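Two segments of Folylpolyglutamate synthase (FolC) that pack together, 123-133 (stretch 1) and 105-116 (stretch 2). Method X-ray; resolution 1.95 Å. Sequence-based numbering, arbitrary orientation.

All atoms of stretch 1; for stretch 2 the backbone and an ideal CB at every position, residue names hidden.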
ATOM      1  N   GLU A 123      11.240  10.824   3.267  1.00 29.15           N
ATOM      2  CA  GLU A 123      11.112  12.215   2.843  1.00 28.87           C
ATOM      3  C   GLU A 123      11.672  12.421   1.440  1.00 28.16           C
ATOM      4  O   GLU A 123      11.106  13.181   0.644  1.00 25.96           O
ATOM      5  CB  GLU A 123      11.800  13.141   3.854  1.00 24.28           C
ATOM      6  CG  GLU A 123      11.025  13.242   5.176  1.00 27.48           C
ATOM      7  CD  GLU A 123      11.828  13.866   6.298  1.00 34.29           C
ATOM      8  OE1 GLU A 123      13.028  14.158   6.101  1.00 35.52           O
ATOM      9  OE2 GLU A 123      11.251  14.069   7.383  1.00 34.84           O
ATOM     10  N   TYR A 124      12.778  11.744   1.110  1.00 27.95           N
ATOM     11  CA  TYR A 124      13.332  11.858  -0.237  1.00 30.42           C
ATOM     12  C   TYR A 124      12.421  11.202  -1.271  1.00 32.88           C
ATOM     13  O   TYR A 124      12.255  11.725  -2.381  1.00 25.62           O
ATOM     14  CB  TYR A 124      14.726  11.238  -0.296  1.00 24.45           C
ATOM     15  CG  TYR A 124      15.496  11.651  -1.526  1.00 28.85           C
ATOM     16  CD1 TYR A 124      15.801  12.989  -1.759  1.00 32.38           C
ATOM     17  CD2 TYR A 124      15.899  10.713  -2.465  1.00 25.05           C
ATOM     18  CE1 TYR A 124      16.499  13.376  -2.886  1.00 33.10           C
ATOM     19  CE2 TYR A 124      16.599  11.092  -3.593  1.00 29.93           C
ATOM     20  CZ  TYR A 124      16.892  12.423  -3.798  1.00 33.97           C
ATOM     21  OH  TYR A 124      17.582  12.799  -4.921  1.00 30.39           O
ATOM     22  N   ALA A 125      11.840  10.045  -0.932  1.00 27.90           N
ATOM     23  CA  ALA A 125      10.863   9.418  -1.822  1.00 26.50           C
ATOM     24  C   ALA A 125       9.703  10.362  -2.107  1.00 23.91           C
ATOM     25  O   ALA A 125       9.216  10.436  -3.243  1.00 24.73           O
ATOM     26  CB  ALA A 125      10.353   8.111  -1.206  1.00 25.77           C
ATOM     27  N   THR A 126       9.258  11.103  -1.087  1.00 25.40           N
ATOM     28  CA  THR A 126       8.172  12.063  -1.270  1.00 24.95           C
ATOM     29  C   THR A 126       8.555  13.148  -2.272  1.00 29.76           C
ATOM     30  O   THR A 126       7.767  13.489  -3.161  1.00 25.62           O
ATOM     31  CB  THR A 126       7.785  12.678   0.081  1.00 28.41           C
ATOM     32  OG1 THR A 126       7.357  11.642   0.975  1.00 31.75           O
ATOM     33  CG2 THR A 126       6.652  13.689  -0.080  1.00 26.80           C
ATOM     34  N   LEU A 127       9.762  13.710  -2.144  1.00 29.13           N
ATOM     35  CA  LEU A 127      10.198  14.724  -3.102  1.00 27.25           C
ATOM     36  C   LEU A 127      10.314  14.144  -4.502  1.00 25.00           C
ATOM     37  O   LEU A 127       9.980  14.814  -5.486  1.00 28.82           O
ATOM     38  CB  LEU A 127      11.539  15.338  -2.677  1.00 26.51           C
ATOM     39  CG  LEU A 127      11.566  16.175  -1.397  1.00 30.76           C
ATOM     40  CD1 LEU A 127      12.945  16.826  -1.245  1.00 34.07           C
ATOM     41  CD2 LEU A 127      10.469  17.233  -1.387  1.00 28.96           C
ATOM     42  N   LEU A 128      10.801  12.905  -4.616  1.00 22.89           N
ATOM     43  CA  LEU A 128      10.868  12.262  -5.921  1.00 24.78           C
ATOM     44  C   LEU A 128       9.478  12.137  -6.539  1.00 26.70           C
ATOM     45  O   LEU A 128       9.304  12.351  -7.746  1.00 28.07           O
ATOM     46  CB  LEU A 128      11.529  10.888  -5.798  1.00 24.98           C
ATOM     47  CG  LEU A 128      13.046  10.848  -5.595  1.00 25.10           C
ATOM     48  CD1 LEU A 128      13.491   9.434  -5.263  1.00 28.15           C
ATOM     49  CD2 LEU A 128      13.770  11.377  -6.826  1.00 27.57           C
ATOM     50  N   ALA A 129       8.475  11.798  -5.727  1.00 25.65           N
ATOM     51  CA  ALA A 129       7.110  11.710  -6.238  1.00 24.49           C
ATOM     52  C   ALA A 129       6.632  13.057  -6.767  1.00 27.06           C
ATOM     53  O   ALA A 129       6.034  13.133  -7.847  1.00 26.08           O
ATOM     54  CB  ALA A 129       6.168  11.193  -5.145  1.00 24.21           C
ATOM     55  N   VAL A 130       6.886  14.135  -6.020  1.00 24.09           N
ATOM     56  CA  VAL A 130       6.461  15.460  -6.465  1.00 23.89           C
ATOM     57  C   VAL A 130       7.184  15.850  -7.746  1.00 32.06           C
ATOM     58  O   VAL A 130       6.586  16.435  -8.657  1.00 31.00           O
ATOM     59  CB  VAL A 130       6.684  16.501  -5.355  1.00 30.70           C
ATOM     60  CG1 VAL A 130       6.235  17.893  -5.826  1.00 34.58           C
ATOM     61  CG2 VAL A 130       5.959  16.091  -4.089  1.00 32.95           C
ATOM     62  N   MET A 131       8.482  15.538  -7.839  1.00 27.74           N
ATOM     63  CA  MET A 131       9.229  15.833  -9.060  1.00 28.68           C
ATOM     64  C   MET A 131       8.648  15.073 -10.246  1.00 41.56           C
ATOM     65  O   MET A 131       8.457  15.635 -11.334  1.00 32.64           O
ATOM     66  CB  MET A 131      10.708  15.481  -8.875  1.00 33.16           C
ATOM     67  CG  MET A 131      11.519  16.528  -8.133  1.00 42.98           C
ATOM     68  SD  MET A 131      11.722  18.066  -9.064  1.00 38.90           S
ATOM     69  CE  MET A 131      12.667  17.484 -10.468  1.00 38.62           C
ATOM     70  N   LEU A 132       8.352  13.788 -10.048  1.00 29.30           N
ATOM     71  CA  LEU A 132       7.810  12.969 -11.122  1.00 33.64           C
ATOM     72  C   LEU A 132       6.412  13.402 -11.538  1.00 30.96           C
ATOM     73  O   LEU A 132       6.019  13.140 -12.679  1.00 29.43           O
ATOM     74  CB  LEU A 132       7.789  11.504 -10.699  1.00 31.62           C
ATOM     75  CG  LEU A 132       9.153  10.844 -10.539  1.00 34.89           C
ATOM     76  CD1 LEU A 132       9.000   9.474  -9.900  1.00 28.84           C
ATOM     77  CD2 LEU A 132       9.847  10.740 -11.882  1.00 33.08           C
ATOM     78  N   ALA A 133       5.661  14.053 -10.648  1.00 29.49           N
ATOM     79  CA  ALA A 133       4.282  14.447 -10.915  1.00 36.19           C
ATOM     80  C   ALA A 133       4.156  15.902 -11.355  1.00 33.67           C
ATOM     81  O   ALA A 133       3.043  16.438 -11.364  1.00 32.23           O
ATOM     82  CB  ALA A 133       3.417  14.203  -9.676  1.00 28.17           C
ATOM     83  N   UNK A 105      16.663  10.498 -13.408  1.00 33.31           N
ATOM     84  CA  UNK A 105      16.747  11.895 -13.821  1.00 32.52           C
ATOM     85  C   UNK A 105      16.166  12.828 -12.764  1.00 38.56           C
ATOM     86  O   UNK A 105      16.718  13.904 -12.509  1.00 33.39           O
ATOM     87  CB  UNK A 105      16.020  12.097 -15.152  1.00 32.52           C
ATOM     88  N   UNK A 106      15.050  12.444 -12.142  1.00 30.03           N
ATOM     89  CA  UNK A 106      14.509  13.258 -11.058  1.00 28.13           C
ATOM     90  C   UNK A 106      15.485  13.326  -9.892  1.00 31.33           C
ATOM     91  O   UNK A 106      15.675  14.387  -9.286  1.00 32.92           O
ATOM     92  CB  UNK A 106      13.164  12.700 -10.588  1.00 28.13           C
ATOM     93  N   UNK A 107      16.104  12.193  -9.557  1.00 26.45           N
ATOM     94  CA  UNK A 107      17.111  12.179  -8.505  1.00 28.33           C
ATOM     95  C   UNK A 107      18.283  13.093  -8.853  1.00 31.27           C
ATOM     96  O   UNK A 107      18.773  13.842  -8.000  1.00 33.45           O
ATOM     97  CB  UNK A 107      17.608  10.752  -8.265  1.00 28.33           C
ATOM     98  N   UNK A 108      18.737  13.053 -10.107  1.00 32.45           N
ATOM     99  CA  UNK A 108      19.882  13.871 -10.502  1.00 39.31           C
ATOM    100  C   UNK A 108      19.597  15.357 -10.315  1.00 39.08           C
ATOM    101  O   UNK A 108      20.494  16.123  -9.945  1.00 40.32           O
ATOM    102  CB  UNK A 108      20.256  13.591 -11.959  1.00 39.31           C
ATOM    103  N   UNK A 109      18.352  15.782 -10.546  1.00 36.53           N
ATOM    104  CA  UNK A 109      18.001  17.182 -10.326  1.00 35.76           C
ATOM    105  C   UNK A 109      17.947  17.519  -8.839  1.00 42.62           C
ATOM    106  O   UNK A 109      18.313  18.630  -8.438  1.00 37.10           O
ATOM    107  CB  UNK A 109      16.656  17.499 -10.983  1.00 35.76           C
ATOM    108  N   UNK A 110      17.485  16.580  -8.007  1.00 33.76           N
ATOM    109  CA  UNK A 110      17.292  16.872  -6.589  1.00 33.92           C
ATOM    110  C   UNK A 110      18.599  16.858  -5.802  1.00 32.37           C
ATOM    111  O   UNK A 110      18.780  17.670  -4.886  1.00 34.40           O
ATOM    112  CB  UNK A 110      16.317  15.863  -5.980  1.00 33.92           C
ATOM    113  N   UNK A 111      19.496  15.923  -6.116  1.00 33.42           N
ATOM    114  CA  UNK A 111      20.586  15.588  -5.204  1.00 47.00           C
ATOM    115  C   UNK A 111      21.546  16.747  -4.956  1.00 51.19           C
ATOM    116  O   UNK A 111      22.251  16.739  -3.942  1.00 46.01           O
ATOM    117  CB  UNK A 111      21.367  14.393  -5.755  1.00 47.00           C
ATOM    118  N   UNK A 112      21.590  17.742  -5.841  1.00 40.10           N
ATOM    119  CA  UNK A 112      22.541  18.837  -5.692  1.00 51.97           C
ATOM    120  C   UNK A 112      22.105  19.881  -4.673  1.00 47.81           C
ATOM    121  O   UNK A 112      22.830  20.859  -4.470  1.00 46.70           O
ATOM    122  CB  UNK A 112      22.763  19.513  -7.047  1.00 51.97           C
ATOM    123  N   UNK A 113      20.960  19.708  -4.026  1.00 36.03           N
ATOM    124  CA  UNK A 113      20.451  20.695  -3.089  1.00 36.29           C
ATOM    125  C   UNK A 113      20.580  20.193  -1.660  1.00 46.05           C
ATOM    126  O   UNK A 113      20.436  18.997  -1.385  1.00 43.42           O
ATOM    127  CB  UNK A 113      18.993  21.034  -3.405  1.00 36.29           C
ATOM    128  N   UNK A 114      20.845  21.133  -0.750  1.00 36.14           N
ATOM    129  CA  UNK A 114      21.079  20.779   0.646  1.00 37.92           C
ATOM    130  C   UNK A 114      19.867  20.089   1.264  1.00 44.22           C
ATOM    131  O   UNK A 114      20.022  19.155   2.063  1.00 37.21           O
ATOM    132  CB  UNK A 114      21.435  22.029   1.454  1.00 37.92           C
ATOM    133  N   UNK A 115      18.651  20.527   0.913  1.00 37.61           N
ATOM    134  CA  UNK A 115      17.470  19.925   1.528  1.00 36.93           C
ATOM    135  C   UNK A 115      17.330  18.453   1.155  1.00 32.12           C
ATOM    136  O   UNK A 115      16.727  17.677   1.905  1.00 34.06           O
ATOM    137  CB  UNK A 115      16.211  20.689   1.113  1.00 36.93           C
ATOM    138  N   UNK A 116      17.887  18.049   0.012  1.00 26.89           N
ATOM    139  CA  UNK A 116      17.834  16.643  -0.372  1.00 32.64           C
ATOM    140  C   UNK A 116      18.714  15.787   0.528  1.00 39.85           C
ATOM    141  O   UNK A 116      18.345  14.660   0.875  1.00 34.49           O
ATOM    142  CB  UNK A 116      18.259  16.475  -1.832  1.00 32.64           C
TER

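Stretch 1 is helical from 123 to 132, and the helix at 105-110 crosses it at 112° with the axes 9.6 Å apart at closest approach.

Position 105 has nothing of stretch 1 within 5.5 Å of its ideal CB. Many polar residues would suit; it is Asn-105, which makes no contact.

At 106, CA-to-CB points toward stretch 1, and the ideal CB lies 4.0 Å from Leu-128 CD2 and 4.1 Å from both Leu-132 CD2 and Met-131 CB. With three apolar neighbours this near, a small apolar side chain fits best. Ala-106 is deposited, its CB touching all three.

The CB of 107 points sideways, 3.9 Å from Tyr-124 OH and 4.1 Å from Leu-128 CD2. The hydroxyl invites a polar partner: His, Asn or Gln could serve. The residue is His-107, with chi1 t; its ND1 hydrogen-bonds Tyr-124 OH at 2.7 Å, and either atom could be the donor. The rings meet rim to rim, planes at 85°.

Position 108 points away, which leaves the choice wide; Gln-108 accepts at its backbone O a hydrogen bond from the side chain of 111.

At 109 the sideways CB lies 4.0 Å from Met-131 CE, so a side chain of some length, polar or apolar, could rest against the methyl. Gln-109 does.

Position 110 points toward stretch 1. Its ideal CB is 3.5 Å from Tyr-124 OH, with Leu-128 CD2 and Met-131 CG just over 5 Å away, leaving room for Leu, Ile or Met. Leu-110 (m, t) is a knob among Tyr-124, Leu-127, Leu-128 and Met-131: its CD1 lies 3.7 Å from Leu-128 CD2, its CD2 3.7 Å from Met-131 CG.

A type I turn runs from 110 to 113. At 111 the sideways CB is 4.2 Å from Tyr-124 OH with no apolar pocket to fill, so many side chains would suit, polar ones included; the end of Gln-111 leads away, and NE2 bonds Gln-108 O. Stretch 1 has nothing within 5.5 Å of the CBs of 112, 113 and 114. The turn at 112 suits small polar residues, the N-cap at 113 often Ser, Asp, Asn or Thr, and helical 114 much, including Ala; they are Ser-112, His-113 and Ala-114.

At 115 a side chain must extend beyond CB to reach stretch 1; Leu, Met or an aromatic could. Phe-115 (p) brings its ring edge to Leu-127, CD1 to CD1 3.8 Å.

At 116 the ideal CB is 3.7 Å from Tyr-124 CE1, favouring Ala or Ser. Ser-116 packs there, and its OG donates to Leu-110 O at 2.7 Å.

Stretch 2 105-116: NAHQQLQSHAFS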
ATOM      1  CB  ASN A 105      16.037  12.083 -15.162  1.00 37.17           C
ATOM      2  CG  ASN A 105      15.879  13.540 -15.534  1.00 51.57           C
ATOM      3  OD1 ASN A 105      14.802  14.116 -15.387  1.00 54.50           O
ATOM      4  ND2 ASN A 105      16.959  14.147 -16.012  1.00 58.04           N
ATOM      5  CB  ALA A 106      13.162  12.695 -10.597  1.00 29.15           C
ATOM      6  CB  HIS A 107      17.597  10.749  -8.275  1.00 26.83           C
ATOM      7  CG  HIS A 107      18.923  10.675  -7.584  1.00 33.16           C
ATOM      8  ND1 HIS A 107      19.087  11.000  -6.256  1.00 32.28           N
ATOM      9  CD2 HIS A 107      20.152  10.346  -8.047  1.00 35.64           C
ATOM     10  CE1 HIS A 107      20.359  10.860  -5.924  1.00 39.20           C
ATOM     11  NE2 HIS A 107      21.027  10.466  -6.993  1.00 31.40           N
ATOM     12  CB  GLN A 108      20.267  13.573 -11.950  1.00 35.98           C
ATOM     13  CG  GLN A 108      21.158  12.348 -12.118  1.00 43.72           C
ATOM     14  CD  GLN A 108      22.317  12.321 -11.129  1.00 50.14           C
ATOM     15  OE1 GLN A 108      22.991  13.328 -10.914  1.00 47.19           O
ATOM     16  NE2 GLN A 108      22.554  11.161 -10.527  1.00 40.66           N
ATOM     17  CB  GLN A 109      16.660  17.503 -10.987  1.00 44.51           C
ATOM     18  CG  GLN A 109      16.605  17.234 -12.482  1.00 47.48           C
ATOM     19  CD  GLN A 109      15.261  17.599 -13.081  1.00 50.25           C
ATOM     20  OE1 GLN A 109      14.589  16.763 -13.685  1.00 54.21           O
ATOM     21  NE2 GLN A 109      14.858  18.855 -12.912  1.00 46.03           N
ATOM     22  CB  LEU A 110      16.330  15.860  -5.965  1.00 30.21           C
ATOM     23  CG  LEU A 110      14.842  15.969  -6.278  1.00 32.78           C
ATOM     24  CD1 LEU A 110      14.096  14.848  -5.570  1.00 30.53           C
ATOM     25  CD2 LEU A 110      14.323  17.325  -5.843  1.00 33.19           C
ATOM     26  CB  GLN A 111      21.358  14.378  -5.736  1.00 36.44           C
ATOM     27  CG  GLN A 111      21.816  14.510  -7.180  1.00 42.05           C
ATOM     28  CD  GLN A 111      23.083  15.333  -7.318  1.00 59.17           C
ATOM     29  OE1 GLN A 111      23.935  15.330  -6.430  1.00 47.91           O
ATOM     30  NE2 GLN A 111      23.208  16.050  -8.428  1.00 49.32           N
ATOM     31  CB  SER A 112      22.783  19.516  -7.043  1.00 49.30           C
ATOM     32  OG  SER A 112      21.581  19.624  -7.788  1.00 48.99           O
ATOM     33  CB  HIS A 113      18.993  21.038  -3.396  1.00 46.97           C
ATOM     34  CG  HIS A 113      18.790  21.608  -4.764  1.00 37.77           C
ATOM     35  ND1 HIS A 113      18.512  22.940  -4.982  1.00 42.38           N
ATOM     36  CD2 HIS A 113      18.834  21.028  -5.986  1.00 41.40           C
ATOM     37  CE1 HIS A 113      18.389  23.155  -6.278  1.00 36.16           C
ATOM     38  NE2 HIS A 113      18.581  22.011  -6.911  1.00 44.03           N
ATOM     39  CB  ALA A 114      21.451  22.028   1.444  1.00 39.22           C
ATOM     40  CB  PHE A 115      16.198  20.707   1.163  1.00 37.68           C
ATOM     41  CG  PHE A 115      15.931  20.815  -0.317  1.00 35.96           C
ATOM     42  CD1 PHE A 115      15.387  19.754  -1.023  1.00 36.99           C
ATOM     43  CD2 PHE A 115      16.187  21.998  -0.993  1.00 38.76           C
ATOM     44  CE1 PHE A 115      15.129  19.858  -2.378  1.00 42.30           C
ATOM     45  CE2 PHE A 115      15.927  22.113  -2.346  1.00 41.46           C
ATOM     46  CZ  PHE A 115      15.401  21.040  -3.041  1.00 41.27           C
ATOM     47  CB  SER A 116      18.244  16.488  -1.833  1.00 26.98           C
ATOM     48  OG  SER A 116      17.265  17.059  -2.683  1.00 35.33           O
TER
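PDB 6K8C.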